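Local coordinates for Hsp70/Hsp90 co-chaperone CNS1 (Saccharomyces cerevisiae, PDB 6HFT), which binds Hsp90 and Hsp70 as their co-chaperone, stimulating the ATPase activity of the Hsp70 SSA1 but not that of Hsp90, at residues A[32-37]-A[60-65]; A[70-75]-A[90-95]; A[242-247]-A[294-299]; A[176-181]-A[208-213]; A[216-221]-A[269-274]. All coordinates share one frame; numbering follows the deposited sequence. Where two conformers were deposited one is given.

Contact 1: A[32-37]-A[60-65]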
# COMPACT_ATOMS: atom_id res chain seq x y z
N ASP A 32 -12.66 17.59 -35.53
CA ASP A 32 -13.05 18.16 -36.83
C ASP A 32 -11.96 19.06 -37.40
O ASP A 32 -11.72 19.05 -38.61
CB ASP A 32 -14.37 18.93 -36.70
CG ASP A 32 -15.54 18.05 -36.27
OD1 ASP A 32 -15.61 16.88 -36.71
OD2 ASP A 32 -16.39 18.53 -35.50
N ALA A 33 -11.33 19.86 -36.54
CA ALA A 33 -10.17 20.69 -36.92
C ALA A 33 -9.00 19.83 -37.42
O ALA A 33 -8.37 20.15 -38.43
CB ALA A 33 -9.72 21.55 -35.75
N ARG A 34 -8.73 18.75 -36.68
CA ARG A 34 -7.66 17.79 -36.99
C ARG A 34 -7.76 17.21 -38.41
O ARG A 34 -6.76 17.19 -39.14
CB ARG A 34 -7.69 16.65 -35.95
CG ARG A 34 -6.67 15.53 -36.15
CD ARG A 34 -7.23 14.34 -36.93
NE ARG A 34 -6.65 13.07 -36.47
CZ ARG A 34 -7.07 12.36 -35.42
NH1 ARG A 34 -8.10 12.75 -34.66
NH2 ARG A 34 -6.45 11.22 -35.12
N GLU A 35 -8.94 16.73 -38.77
CA GLU A 35 -9.16 16.10 -40.08
C GLU A 35 -9.16 17.12 -41.24
O GLU A 35 -8.87 16.75 -42.37
CB GLU A 35 -10.47 15.30 -40.08
CG GLU A 35 -10.53 14.17 -41.11
CD GLU A 35 -9.77 12.91 -40.70
OE1 GLU A 35 -10.12 11.83 -41.21
OE2 GLU A 35 -8.84 12.99 -39.86
N LEU A 36 -9.48 18.38 -40.94
CA LEU A 36 -9.43 19.45 -41.93
C LEU A 36 -7.98 19.77 -42.32
O LEU A 36 -7.70 20.05 -43.49
CB LEU A 36 -10.16 20.70 -41.42
CG LEU A 36 -10.94 21.58 -42.41
CD1 LEU A 36 -11.98 20.80 -43.20
CD2 LEU A 36 -11.62 22.71 -41.65
N TYR A 37 -7.07 19.70 -41.35
CA TYR A 37 -5.63 19.86 -41.61
C TYR A 37 -5.05 18.70 -42.42
O TYR A 37 -4.16 18.91 -43.26
CB TYR A 37 -4.84 20.01 -40.30
CG TYR A 37 -5.16 21.27 -39.51
CD1 TYR A 37 -5.08 22.53 -40.10
CD2 TYR A 37 -5.51 21.20 -38.16
CE1 TYR A 37 -5.36 23.69 -39.38
CE2 TYR A 37 -5.79 22.35 -37.43
CZ TYR A 37 -5.72 23.59 -38.05
OH TYR A 37 -5.99 24.72 -37.31
N ALA A 60 -0.84 20.08 -32.67
CA ALA A 60 -1.57 20.78 -31.60
C ALA A 60 -2.93 20.14 -31.32
O ALA A 60 -3.35 20.04 -30.17
CB ALA A 60 -1.75 22.25 -31.94
N CYS A 61 -3.62 19.73 -32.39
CA CYS A 61 -4.90 19.02 -32.27
C CYS A 61 -4.75 17.67 -31.57
O CYS A 61 -5.60 17.29 -30.76
CB CYS A 61 -5.55 18.83 -33.64
SG CYS A 61 -5.97 20.36 -34.49
N GLU A 62 -3.68 16.94 -31.90
CA GLU A 62 -3.40 15.64 -31.28
C GLU A 62 -3.00 15.77 -29.81
O GLU A 62 -3.25 14.85 -29.02
CB GLU A 62 -2.30 14.89 -32.06
CG GLU A 62 -2.67 14.54 -33.51
CD GLU A 62 -3.50 13.28 -33.65
OE1 GLU A 62 -4.26 12.93 -32.72
OE2 GLU A 62 -3.40 12.64 -34.71
N LEU A 63 -2.37 16.89 -29.45
CA LEU A 63 -2.03 17.19 -28.05
C LEU A 63 -3.27 17.47 -27.21
O LEU A 63 -3.37 17.00 -26.08
CB LEU A 63 -1.08 18.39 -27.98
CG LEU A 63 -0.48 18.72 -26.61
CD1 LEU A 63 0.63 17.74 -26.24
CD2 LEU A 63 0.05 20.15 -26.63
N GLU A 64 -4.22 18.23 -27.76
CA GLU A 64 -5.51 18.48 -27.11
C GLU A 64 -6.36 17.21 -27.02
O GLU A 64 -7.04 16.99 -26.02
CB GLU A 64 -6.29 19.58 -27.84
CG GLU A 64 -5.65 20.97 -27.78
CD GLU A 64 -5.62 21.58 -26.38
OE1 GLU A 64 -6.51 21.28 -25.56
OE2 GLU A 64 -4.69 22.36 -26.11
N LEU A 65 -6.31 16.38 -28.07
CA LEU A 65 -6.93 15.03 -28.04
C LEU A 65 -6.22 14.05 -27.09
O LEU A 65 -6.80 13.01 -26.75
CB LEU A 65 -7.00 14.41 -29.45
CG LEU A 65 -8.38 14.39 -30.13
CD1 LEU A 65 -8.64 15.68 -30.89
CD2 LEU A 65 -8.51 13.19 -31.07
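With CG of R34 set opposite the backbone N (chi1 178°) and the chain bent only beyond, at chi2 and chi3, the guanidinium reaches E62 and L65, while chi1 of -63° at C61 turns its sulfur to A33 and Y37. Nearest the backbones, R34 CB lies 3.8 Å from C61 CB. Farther out, R34 NH2 and E62 OE2 form a salt bridge at 3.4 Å. The carboxylate sits over one guanidinium face, its plane steeply turned, and no N-H points at the oxygen, so the attraction is one of charge alone. E62 OE1 has a hydrogen-bond partner in N67, which probably steadies the carboxylate. L65 crosses the arginine at about a right angle, CD2 being 3.6 Å from R34 NH1. On the other flank C61 SG meets the Y37 ring at its edge, in plane, 3.6 Å from CE2, a sulfur-aromatic contact; A33 CB lies 4.1 Å from the same sulfur. The Y37 hydroxyl is bonded to N22 of helix 10-27. The axes of segments 32-37 and 60-65 run antiparallel, 9.4 Å apart at closest and at 153°, joining the first and second repeats in the side-by-side helix packing of a tetratricopeptide repeat domain.

Contact 2: A[70-75]-A[90-95]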
# COMPACT_ATOMS: atom_id res chain seq x y z
N ARG A 70 1.37 10.45 -31.67
CA ARG A 70 0.99 11.07 -32.95
C ARG A 70 1.36 12.56 -33.02
O ARG A 70 1.69 13.07 -34.09
CB ARG A 70 -0.51 10.89 -33.23
CG ARG A 70 -0.92 9.48 -33.63
CD ARG A 70 -2.44 9.36 -33.71
NE ARG A 70 -2.88 8.09 -34.29
CZ ARG A 70 -3.02 7.83 -35.59
NH1 ARG A 70 -3.44 6.62 -35.97
NH2 ARG A 70 -2.76 8.75 -36.53
N CYS A 71 1.28 13.24 -31.88
CA CYS A 71 1.71 14.64 -31.75
C CYS A 71 3.21 14.81 -31.99
O CYS A 71 3.63 15.74 -32.68
CB CYS A 71 1.35 15.18 -30.35
SG CYS A 71 1.97 16.83 -29.98
N ILE A 72 4.00 13.90 -31.42
CA ILE A 72 5.46 13.88 -31.61
C ILE A 72 5.84 13.66 -33.08
O ILE A 72 6.80 14.27 -33.57
CB ILE A 72 6.12 12.82 -30.69
CG1 ILE A 72 6.02 13.27 -29.22
CG2 ILE A 72 7.59 12.58 -31.05
CD1 ILE A 72 6.08 12.13 -28.22
N GLU A 73 5.08 12.82 -33.77
CA GLU A 73 5.36 12.48 -35.17
C GLU A 73 5.03 13.64 -36.12
O GLU A 73 5.76 13.88 -37.08
CB GLU A 73 4.59 11.21 -35.59
CG GLU A 73 5.36 10.31 -36.56
CD GLU A 73 6.53 9.58 -35.91
OE1 GLU A 73 6.53 9.38 -34.68
OE2 GLU A 73 7.47 9.21 -36.65
N ASP A 74 3.92 14.33 -35.86
CA ASP A 74 3.55 15.53 -36.63
C ASP A 74 4.47 16.72 -36.35
O ASP A 74 4.70 17.54 -37.23
CB ASP A 74 2.09 15.92 -36.38
CG ASP A 74 1.11 14.91 -36.96
OD1 ASP A 74 0.09 14.63 -36.29
OD2 ASP A 74 1.34 14.40 -38.08
N CYS A 75 4.98 16.82 -35.12
CA CYS A 75 6.02 17.80 -34.79
C CYS A 75 7.33 17.49 -35.52
O CYS A 75 7.98 18.41 -36.02
CB CYS A 75 6.25 17.87 -33.27
SG CYS A 75 4.94 18.72 -32.36
N TYR A 90 8.17 22.64 -27.95
CA TYR A 90 7.31 22.68 -26.76
C TYR A 90 6.32 21.51 -26.71
O TYR A 90 6.12 20.90 -25.66
CB TYR A 90 6.55 24.02 -26.69
CG TYR A 90 5.43 24.06 -25.66
CD1 TYR A 90 5.69 24.35 -24.32
CD2 TYR A 90 4.11 23.81 -26.04
CE1 TYR A 90 4.66 24.39 -23.38
CE2 TYR A 90 3.08 23.83 -25.11
CZ TYR A 90 3.36 24.12 -23.78
OH TYR A 90 2.33 24.15 -22.86
N ARG A 91 5.71 21.21 -27.86
CA ARG A 91 4.68 20.17 -27.94
C ARG A 91 5.24 18.75 -27.83
O ARG A 91 4.64 17.91 -27.17
CB ARG A 91 3.87 20.33 -29.23
CG ARG A 91 2.92 21.51 -29.17
CD ARG A 91 2.55 22.04 -30.54
NE ARG A 91 1.58 23.13 -30.44
CZ ARG A 91 1.23 23.94 -31.44
NH1 ARG A 91 1.76 23.81 -32.66
NH2 ARG A 91 0.33 24.89 -31.23
N THR A 92 6.39 18.50 -28.46
CA THR A 92 7.12 17.24 -28.27
C THR A 92 7.49 17.05 -26.80
O THR A 92 7.32 15.97 -26.25
CB THR A 92 8.40 17.14 -29.12
OG1 THR A 92 8.90 18.45 -29.42
CG2 THR A 92 8.14 16.41 -30.42
N SER A 93 7.98 18.13 -26.18
CA SER A 93 8.37 18.10 -24.77
C SER A 93 7.18 17.81 -23.85
O SER A 93 7.29 16.96 -22.96
CB SER A 93 9.03 19.42 -24.36
OG SER A 93 9.64 19.31 -23.09
N LYS A 94 6.06 18.49 -24.07
CA LYS A 94 4.84 18.26 -23.28
C LYS A 94 4.25 16.87 -23.53
O LYS A 94 3.76 16.24 -22.59
CB LYS A 94 3.78 19.34 -23.56
CG LYS A 94 2.68 19.39 -22.51
CD LYS A 94 1.49 20.23 -22.97
CE LYS A 94 0.24 19.95 -22.16
NZ LYS A 94 -0.97 20.56 -22.78
N ALA A 95 4.28 16.41 -24.77
CA ALA A 95 3.80 15.06 -25.12
C ALA A 95 4.62 13.97 -24.43
O ALA A 95 4.04 13.02 -23.89
CB ALA A 95 3.83 14.87 -26.63
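R91 meets both cysteines of segment 70-75 with the base of its side chain: CB lies 3.7 Å from C75 SG and 4.1 Å from C71 SG. Both sulfurs, one helical turn apart, bear on that methylene from the helix 68-81 side, C71 with SG opposite its backbone N (chi1 174°), C75 with SG beside the N (chi1 -74°). The rest of R91 runs on extended and carries the guanidinium away, past A60 of helix 48-65. T92 follows, standing at the closest backbone approach, its CA 5.0 Å from I72 CA. Its methyl does the touching: CG2 packs 3.7 Å from C75 CB and 3.9 Å from I72 CG2, with I72 and T92 slanting across one another. The hydroxyl turns back to its own helix and bonds to C88 O, so the threonine offers helix 68-81 an apolar surface. This is the close antiparallel helix packing of a tetratricopeptide repeat domain, between the second repeat and the third; the axes of segments 70-75 and 90-95 approach to 8.9 Å at 158°. One turn beyond R91, A95 closes the interface with its lone methyl. A95 CB rests 3.8 Å from I72 CG1 and almost as near to CD1 at the end of that branch, while C71 SG stands farther off, 4.3 Å from A95 CB.

Contact 3: A[242-247]-A[294-299]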
# COMPACT_ATOMS: atom_id res chain seq x y z
N LYS A 242 -20.29 -17.94 40.73
CA LYS A 242 -19.75 -16.57 40.59
C LYS A 242 -18.82 -16.17 41.75
O LYS A 242 -17.83 -15.47 41.52
CB LYS A 242 -20.88 -15.53 40.46
CG LYS A 242 -21.94 -15.57 41.56
CD LYS A 242 -22.24 -14.20 42.16
CE LYS A 242 -23.01 -14.34 43.46
NZ LYS A 242 -23.20 -13.02 44.14
N GLU A 243 -19.15 -16.60 42.96
CA GLU A 243 -18.38 -16.26 44.17
C GLU A 243 -16.96 -16.84 44.19
O GLU A 243 -16.07 -16.29 44.85
CB GLU A 243 -19.14 -16.67 45.45
CG GLU A 243 -19.32 -18.17 45.70
CD GLU A 243 -20.58 -18.76 45.08
OE1 GLU A 243 -21.07 -18.23 44.06
OE2 GLU A 243 -21.07 -19.78 45.61
N ASN A 244 -16.75 -17.94 43.47
CA ASN A 244 -15.43 -18.58 43.36
C ASN A 244 -14.39 -17.79 42.55
O ASN A 244 -13.20 -18.06 42.68
CB ASN A 244 -15.56 -20.00 42.77
CG ASN A 244 -16.30 -20.97 43.67
OD1 ASN A 244 -17.04 -21.83 43.19
ND2 ASN A 244 -16.11 -20.85 44.98
N PHE A 245 -14.83 -16.84 41.72
CA PHE A 245 -13.90 -16.06 40.88
C PHE A 245 -13.11 -15.02 41.67
O PHE A 245 -13.47 -13.84 41.73
CB PHE A 245 -14.63 -15.43 39.69
CG PHE A 245 -14.90 -16.39 38.56
CD1 PHE A 245 -13.95 -16.59 37.57
CD2 PHE A 245 -16.10 -17.10 38.50
CE1 PHE A 245 -14.19 -17.48 36.53
CE2 PHE A 245 -16.34 -17.99 37.46
CZ PHE A 245 -15.39 -18.18 36.47
N THR A 246 -12.03 -15.49 42.30
CA THR A 246 -11.02 -14.64 42.94
C THR A 246 -9.63 -15.26 42.67
O THR A 246 -9.55 -16.46 42.43
CB THR A 246 -11.23 -14.56 44.47
OG1 THR A 246 -11.37 -15.88 45.01
CG2 THR A 246 -12.46 -13.74 44.81
N PRO A 247 -8.55 -14.45 42.71
CA PRO A 247 -7.20 -14.96 42.40
C PRO A 247 -6.75 -16.19 43.20
O PRO A 247 -6.09 -17.07 42.65
CB PRO A 247 -6.29 -13.77 42.72
CG PRO A 247 -7.16 -12.58 42.59
CD PRO A 247 -8.51 -13.01 43.07
N PRO A 294 -12.83 -21.82 38.19
CA PRO A 294 -12.77 -22.12 39.62
C PRO A 294 -12.11 -23.46 39.96
O PRO A 294 -12.25 -24.43 39.21
CB PRO A 294 -14.24 -22.15 40.03
CG PRO A 294 -14.88 -21.16 39.12
CD PRO A 294 -14.17 -21.31 37.81
N LYS A 295 -11.40 -23.49 41.08
CA LYS A 295 -10.66 -24.67 41.54
C LYS A 295 -11.56 -25.90 41.75
O LYS A 295 -11.17 -27.02 41.43
CB LYS A 295 -9.89 -24.33 42.82
CG LYS A 295 -9.03 -25.43 43.42
CD LYS A 295 -8.10 -24.86 44.48
CE LYS A 295 -7.81 -25.86 45.59
NZ LYS A 295 -6.74 -25.36 46.51
N VAL A 296 -12.76 -25.66 42.29
CA VAL A 296 -13.73 -26.74 42.54
C VAL A 296 -14.38 -27.33 41.27
O VAL A 296 -14.73 -28.51 41.26
CB VAL A 296 -14.83 -26.31 43.55
CG1 VAL A 296 -14.21 -26.03 44.91
CG2 VAL A 296 -15.65 -25.12 43.07
N GLU A 297 -14.52 -26.52 40.22
CA GLU A 297 -15.14 -26.96 38.95
C GLU A 297 -14.13 -27.42 37.88
O GLU A 297 -14.53 -27.77 36.77
CB GLU A 297 -15.99 -25.82 38.37
CG GLU A 297 -17.13 -25.36 39.26
CD GLU A 297 -17.90 -24.20 38.66
OE1 GLU A 297 -18.41 -24.35 37.53
OE2 GLU A 297 -18.02 -23.15 39.33
N SER A 298 -12.83 -27.45 38.22
CA SER A 298 -11.78 -27.78 37.26
C SER A 298 -11.75 -29.27 36.91
O SER A 298 -11.55 -29.62 35.74
CB SER A 298 -10.41 -27.34 37.80
OG SER A 298 -10.14 -27.93 39.06
N GLU A 299 -11.93 -30.13 37.91
CA GLU A 299 -11.93 -31.59 37.70
C GLU A 299 -12.96 -32.04 36.66
O GLU A 299 -12.63 -32.83 35.77
CB GLU A 299 -12.16 -32.35 39.02
CG GLU A 299 -10.90 -32.59 39.83
CD GLU A 299 -11.12 -33.52 41.02
OE1 GLU A 299 -10.76 -33.13 42.15
OE2 GLU A 299 -11.65 -34.63 40.82
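A turn of the Wheel domain, ahead of strand 250-255, packs here on the proline that ends strand 288-294. Residues K242 to F245 make a type I beta turn, and F245 is itself the centre of an inverse gamma turn, with T246 N bonded to N244 O. N244 and F245, consecutive residues, both pack on P294. F245 presents one face of its ring to the proline: P294 CG lies 4.2 Å from the ring centroid and 24° off its normal, a CH-pi contact displaced toward the rim, and P294 CD comes within 3.6 Å of F245 CZ. The same ring meets F237 with planes inclined at about 40° and touches V250 of the neighbouring strand. A serine in place of F245 would probably strip P294 of its aromatic cover and leave F237 without the ring it packs against. N244 works from the other part of the proline, its CB 3.7 Å from P294 CB. Chi1 of -66° points the N244 amide past the proline toward the bend that leads into helix 298-304, where V296 crosses it at about a right angle, with V296 CG2 3.6 Å from N244 OD1.

Contact 4: A[176-181]-A[208-213]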
# COMPACT_ATOMS: atom_id res chain seq x y z
N VAL A 176 -12.43 -14.25 17.07
CA VAL A 176 -13.33 -13.14 17.40
C VAL A 176 -12.66 -11.80 17.06
O VAL A 176 -11.44 -11.66 17.15
CB VAL A 176 -13.83 -13.16 18.87
CG1 VAL A 176 -14.81 -14.31 19.08
CG2 VAL A 176 -12.69 -13.25 19.88
N GLU A 177 -13.48 -10.82 16.69
CA GLU A 177 -13.03 -9.58 16.02
C GLU A 177 -12.00 -8.70 16.77
O GLU A 177 -11.39 -7.83 16.15
CB GLU A 177 -14.24 -8.72 15.62
CG GLU A 177 -15.04 -9.31 14.47
CD GLU A 177 -16.47 -8.79 14.39
OE1 GLU A 177 -16.75 -7.68 14.89
OE2 GLU A 177 -17.31 -9.51 13.81
N LEU A 178 -11.82 -8.92 18.07
CA LEU A 178 -10.77 -8.22 18.83
C LEU A 178 -9.35 -8.71 18.49
O LEU A 178 -8.42 -7.91 18.43
CB LEU A 178 -11.03 -8.36 20.34
CG LEU A 178 -12.26 -7.59 20.84
CD1 LEU A 178 -12.82 -8.22 22.11
CD2 LEU A 178 -11.94 -6.12 21.08
N LEU A 179 -9.20 -10.02 18.26
CA LEU A 179 -7.90 -10.60 17.88
C LEU A 179 -7.42 -10.22 16.48
O LEU A 179 -6.21 -10.15 16.24
CB LEU A 179 -7.92 -12.14 17.97
CG LEU A 179 -8.00 -12.86 19.32
CD1 LEU A 179 -8.01 -14.36 19.07
CD2 LEU A 179 -6.84 -12.49 20.23
N ASN A 180 -8.36 -9.99 15.55
CA ASN A 180 -8.01 -9.80 14.13
C ASN A 180 -7.30 -8.47 13.81
O ASN A 180 -6.83 -8.28 12.68
CB ASN A 180 -9.24 -10.02 13.22
CG ASN A 180 -9.96 -8.74 12.84
OD1 ASN A 180 -10.16 -8.45 11.66
ND2 ASN A 180 -10.37 -7.97 13.84
N GLU A 181 -7.22 -7.56 14.79
CA GLU A 181 -6.46 -6.31 14.65
C GLU A 181 -4.95 -6.59 14.54
O GLU A 181 -4.26 -5.99 13.72
CB GLU A 181 -6.74 -5.37 15.82
CG GLU A 181 -8.21 -4.95 15.94
CD GLU A 181 -8.43 -3.82 16.92
OE1 GLU A 181 -7.76 -2.77 16.80
OE2 GLU A 181 -9.29 -3.96 17.82
N ASP A 208 -19.47 -18.27 30.19
CA ASP A 208 -19.57 -17.81 28.79
C ASP A 208 -19.31 -16.30 28.68
O ASP A 208 -20.15 -15.53 28.20
CB ASP A 208 -20.91 -18.22 28.16
CG ASP A 208 -20.96 -17.99 26.64
OD1 ASP A 208 -22.07 -17.82 26.10
OD2 ASP A 208 -19.89 -17.99 25.98
N GLU A 209 -18.13 -15.90 29.16
CA GLU A 209 -17.69 -14.51 29.11
C GLU A 209 -16.18 -14.48 28.90
O GLU A 209 -15.48 -15.41 29.33
CB GLU A 209 -18.07 -13.79 30.41
CG GLU A 209 -18.43 -12.33 30.23
CD GLU A 209 -19.83 -12.10 29.67
OE1 GLU A 209 -20.09 -10.97 29.20
OE2 GLU A 209 -20.67 -13.02 29.70
N PHE A 210 -15.69 -13.43 28.25
CA PHE A 210 -14.25 -13.28 28.01
C PHE A 210 -13.77 -11.83 28.15
O PHE A 210 -14.52 -10.90 27.85
CB PHE A 210 -13.85 -13.86 26.64
CG PHE A 210 -14.33 -13.07 25.45
CD1 PHE A 210 -13.64 -11.94 25.01
CD2 PHE A 210 -15.46 -13.47 24.74
CE1 PHE A 210 -14.08 -11.22 23.91
CE2 PHE A 210 -15.90 -12.75 23.63
CZ PHE A 210 -15.21 -11.62 23.22
N ASP A 211 -12.53 -11.67 28.61
CA ASP A 211 -11.83 -10.39 28.61
C ASP A 211 -10.78 -10.42 27.50
O ASP A 211 -10.27 -11.49 27.15
CB ASP A 211 -11.14 -10.13 29.96
CG ASP A 211 -12.02 -9.37 30.94
OD1 ASP A 211 -12.43 -8.24 30.62
OD2 ASP A 211 -12.30 -9.91 32.03
N PHE A 212 -10.47 -9.25 26.95
CA PHE A 212 -9.37 -9.09 26.01
C PHE A 212 -8.49 -7.92 26.45
O PHE A 212 -8.84 -6.76 26.24
CB PHE A 212 -9.89 -8.87 24.59
CG PHE A 212 -8.80 -8.60 23.58
CD1 PHE A 212 -7.94 -9.62 23.18
CD2 PHE A 212 -8.64 -7.33 23.02
CE1 PHE A 212 -6.93 -9.37 22.25
CE2 PHE A 212 -7.64 -7.08 22.09
CZ PHE A 212 -6.78 -8.11 21.71
N VAL A 213 -7.35 -8.24 27.07
CA VAL A 213 -6.34 -7.25 27.42
C VAL A 213 -5.43 -7.10 26.20
O VAL A 213 -4.92 -8.09 25.68
CB VAL A 213 -5.52 -7.67 28.67
CG1 VAL A 213 -4.54 -6.58 29.07
CG2 VAL A 213 -6.45 -7.99 29.84
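One face of the F212 ring is covered by L178, whose CB stands 4.0 Å from the ring centroid and 20° off its normal in a CH-pi contact. The F210 ring is instead met at its edge, in plane, by L178 CD1, 3.7 Å from F210 CE1. L178 thus serves both aromatics, its stem on one and a branch tip on the other. The side chains of L178 and F212 run alongside one another, pointing opposite ways, and F212 reaches under the leucine because its CG lies opposite the backbone N (chi1 176°). L179 adds a slanting contact, CD2 to F212 CE1 at 3.7 Å. An alanine replacing F212 is likely to leave L178 CB and L179 CD2 without their shared partner and open a gap beneath the loop. V176 CG2 merely grazes F210 CZ. The contact lies at the surface, where the loop between the long helix 121-164 and strand 185-186 settles on strand 209-217 of the Wheel domain sheet; L201 of the paired strand 196-204 touches both L179 and F210.

Contact 5: A[216-221]-A[269-274]. With MG (magnesium ion), chain B.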
# COMPACT_ATOMS: atom_id res chain seq x y z
N VAL A 216 0.17 -7.48 27.00
CA VAL A 216 0.73 -8.20 28.14
C VAL A 216 2.20 -8.48 27.86
O VAL A 216 2.52 -9.12 26.85
CB VAL A 216 -0.01 -9.54 28.38
CG1 VAL A 216 0.63 -10.33 29.52
CG2 VAL A 216 -1.48 -9.29 28.67
N SER A 217 3.08 -8.01 28.74
CA SER A 217 4.51 -8.31 28.64
C SER A 217 4.77 -9.79 28.91
O SER A 217 4.07 -10.41 29.71
CB SER A 217 5.31 -7.45 29.63
OG SER A 217 6.67 -7.85 29.68
N GLU A 218 5.77 -10.34 28.23
CA GLU A 218 6.13 -11.76 28.38
C GLU A 218 6.69 -12.12 29.76
O GLU A 218 6.51 -13.24 30.23
CB GLU A 218 7.12 -12.20 27.30
CG GLU A 218 8.50 -11.55 27.36
CD GLU A 218 9.47 -12.10 26.34
OE1 GLU A 218 9.15 -13.10 25.65
OE2 GLU A 218 10.57 -11.52 26.20
N LEU A 219 7.37 -11.16 30.40
CA LEU A 219 7.91 -11.36 31.75
C LEU A 219 6.86 -11.24 32.87
O LEU A 219 7.17 -11.48 34.04
CB LEU A 219 9.08 -10.40 32.01
CG LEU A 219 10.33 -10.54 31.12
CD1 LEU A 219 11.34 -9.47 31.48
CD2 LEU A 219 10.97 -11.92 31.22
N THR A 220 5.63 -10.85 32.52
CA THR A 220 4.49 -10.91 33.43
C THR A 220 4.18 -12.36 33.80
O THR A 220 4.19 -13.24 32.95
CB THR A 220 3.22 -10.28 32.80
OG1 THR A 220 3.56 -9.04 32.17
CG2 THR A 220 2.14 -10.03 33.84
N THR A 221 3.93 -12.60 35.09
CA THR A 221 3.54 -13.93 35.57
C THR A 221 2.05 -14.17 35.36
O THR A 221 1.28 -13.23 35.11
CB THR A 221 3.87 -14.11 37.06
OG1 THR A 221 3.28 -13.05 37.82
CG2 THR A 221 5.38 -14.12 37.28
N THR A 269 6.20 -17.27 34.39
CA THR A 269 6.01 -16.22 33.39
C THR A 269 5.46 -16.83 32.11
O THR A 269 5.60 -18.04 31.88
CB THR A 269 7.33 -15.49 33.04
OG1 THR A 269 8.30 -16.43 32.56
CG2 THR A 269 7.88 -14.77 34.27
N PHE A 270 4.83 -16.00 31.28
CA PHE A 270 4.38 -16.44 29.96
C PHE A 270 5.55 -16.76 29.03
O PHE A 270 5.43 -17.65 28.19
CB PHE A 270 3.43 -15.41 29.34
CG PHE A 270 2.10 -15.33 30.03
CD1 PHE A 270 1.15 -16.33 29.84
CD2 PHE A 270 1.80 -14.26 30.88
CE1 PHE A 270 -0.08 -16.27 30.48
CE2 PHE A 270 0.57 -14.20 31.52
CZ PHE A 270 -0.37 -15.20 31.33
N HIS A 271 6.68 -16.07 29.20
CA HIS A 271 7.92 -16.39 28.48
C HIS A 271 8.33 -17.85 28.69
O HIS A 271 8.53 -18.58 27.72
CB HIS A 271 9.06 -15.46 28.91
CG HIS A 271 10.40 -15.82 28.32
ND1 HIS A 271 11.23 -16.76 28.89
CD2 HIS A 271 11.04 -15.37 27.22
CE1 HIS A 271 12.33 -16.88 28.16
NE2 HIS A 271 12.24 -16.05 27.14
N ASP A 272 8.46 -18.25 29.95
CA ASP A 272 8.90 -19.61 30.30
C ASP A 272 7.89 -20.69 29.90
O ASP A 272 8.30 -21.82 29.61
CB ASP A 272 9.21 -19.71 31.80
CG ASP A 272 10.41 -18.87 32.22
OD1 ASP A 272 11.36 -18.71 31.43
OD2 ASP A 272 10.39 -18.36 33.36
N ILE A 273 6.60 -20.36 29.88
CA ILE A 273 5.56 -21.30 29.46
C ILE A 273 5.61 -21.56 27.94
O ILE A 273 5.58 -22.72 27.52
CB ILE A 273 4.15 -20.83 29.91
CG1 ILE A 273 3.99 -21.05 31.42
CG2 ILE A 273 3.04 -21.57 29.16
CD1 ILE A 273 2.84 -20.32 32.06
N LEU A 274 5.68 -20.49 27.15
CA LEU A 274 5.76 -20.61 25.69
C LEU A 274 7.08 -21.23 25.20
O LEU A 274 7.10 -21.92 24.18
CB LEU A 274 5.58 -19.24 25.02
CG LEU A 274 4.26 -18.48 25.21
CD1 LEU A 274 4.37 -17.12 24.54
CD2 LEU A 274 3.07 -19.25 24.67
MG MG B . 7.29 -24.10 23.06
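Two backbone hydrogen bonds join H271 and F270, at the start of helix 270-275, to the turn S217-T220: H271 N to E218 O at 3.0 Å, and F270 N to T220 O at 3.3 Å. A single bridge pairs T221 with T269. Beside it, T269 CG2 sits 3.4 Å from L219 O. The E218 side chain runs alongside H271 in the same direction, its carboxylate plane nearly perpendicular to the ring, with OE1 in the imidazole plane at the edge, 3.3 Å from H271 CD2; R165 holds that oxygen by a salt bridge. In the next shell, H271 ND1 donates to D272 OD1 at 3.2 Å, which probably fixes the ring's rotation. T269 OG1 caps the helix by accepting from D272 N. F270 heads inward, touching V216, Y198 and L225. At the helix's far end, L274 O binds the magnesium ion at 2.5 Å, with K276 and D280 completing the protein part of the site. The arrangement is an N-capped helix docked on a type I turn, next to a metal site of the Wheel domain.

Contacts 1 and 2 are buried helix pairs of the repeat domain, 13 Å apart between centres and touching, with A60 and E62 of one meeting R91, R70 and D74 of the other; helices 48-65 and 68-81 follow each other in sequence. Contacts 3, 4 and 5 cluster at the Wheel-domain end of the chain, with centres 61 Å or more from those of the first two. Contacts 4 and 5 share strand 209-217, the former at the surface, the latter partly buried like contact 3. Chemistry follows place: cysteine and methyl packing between helices, joined by a salt bridge in contact 1; CH-pi contacts where loops meet proline or aromatics in 3 and 4; backbone hydrogen bonding in 5.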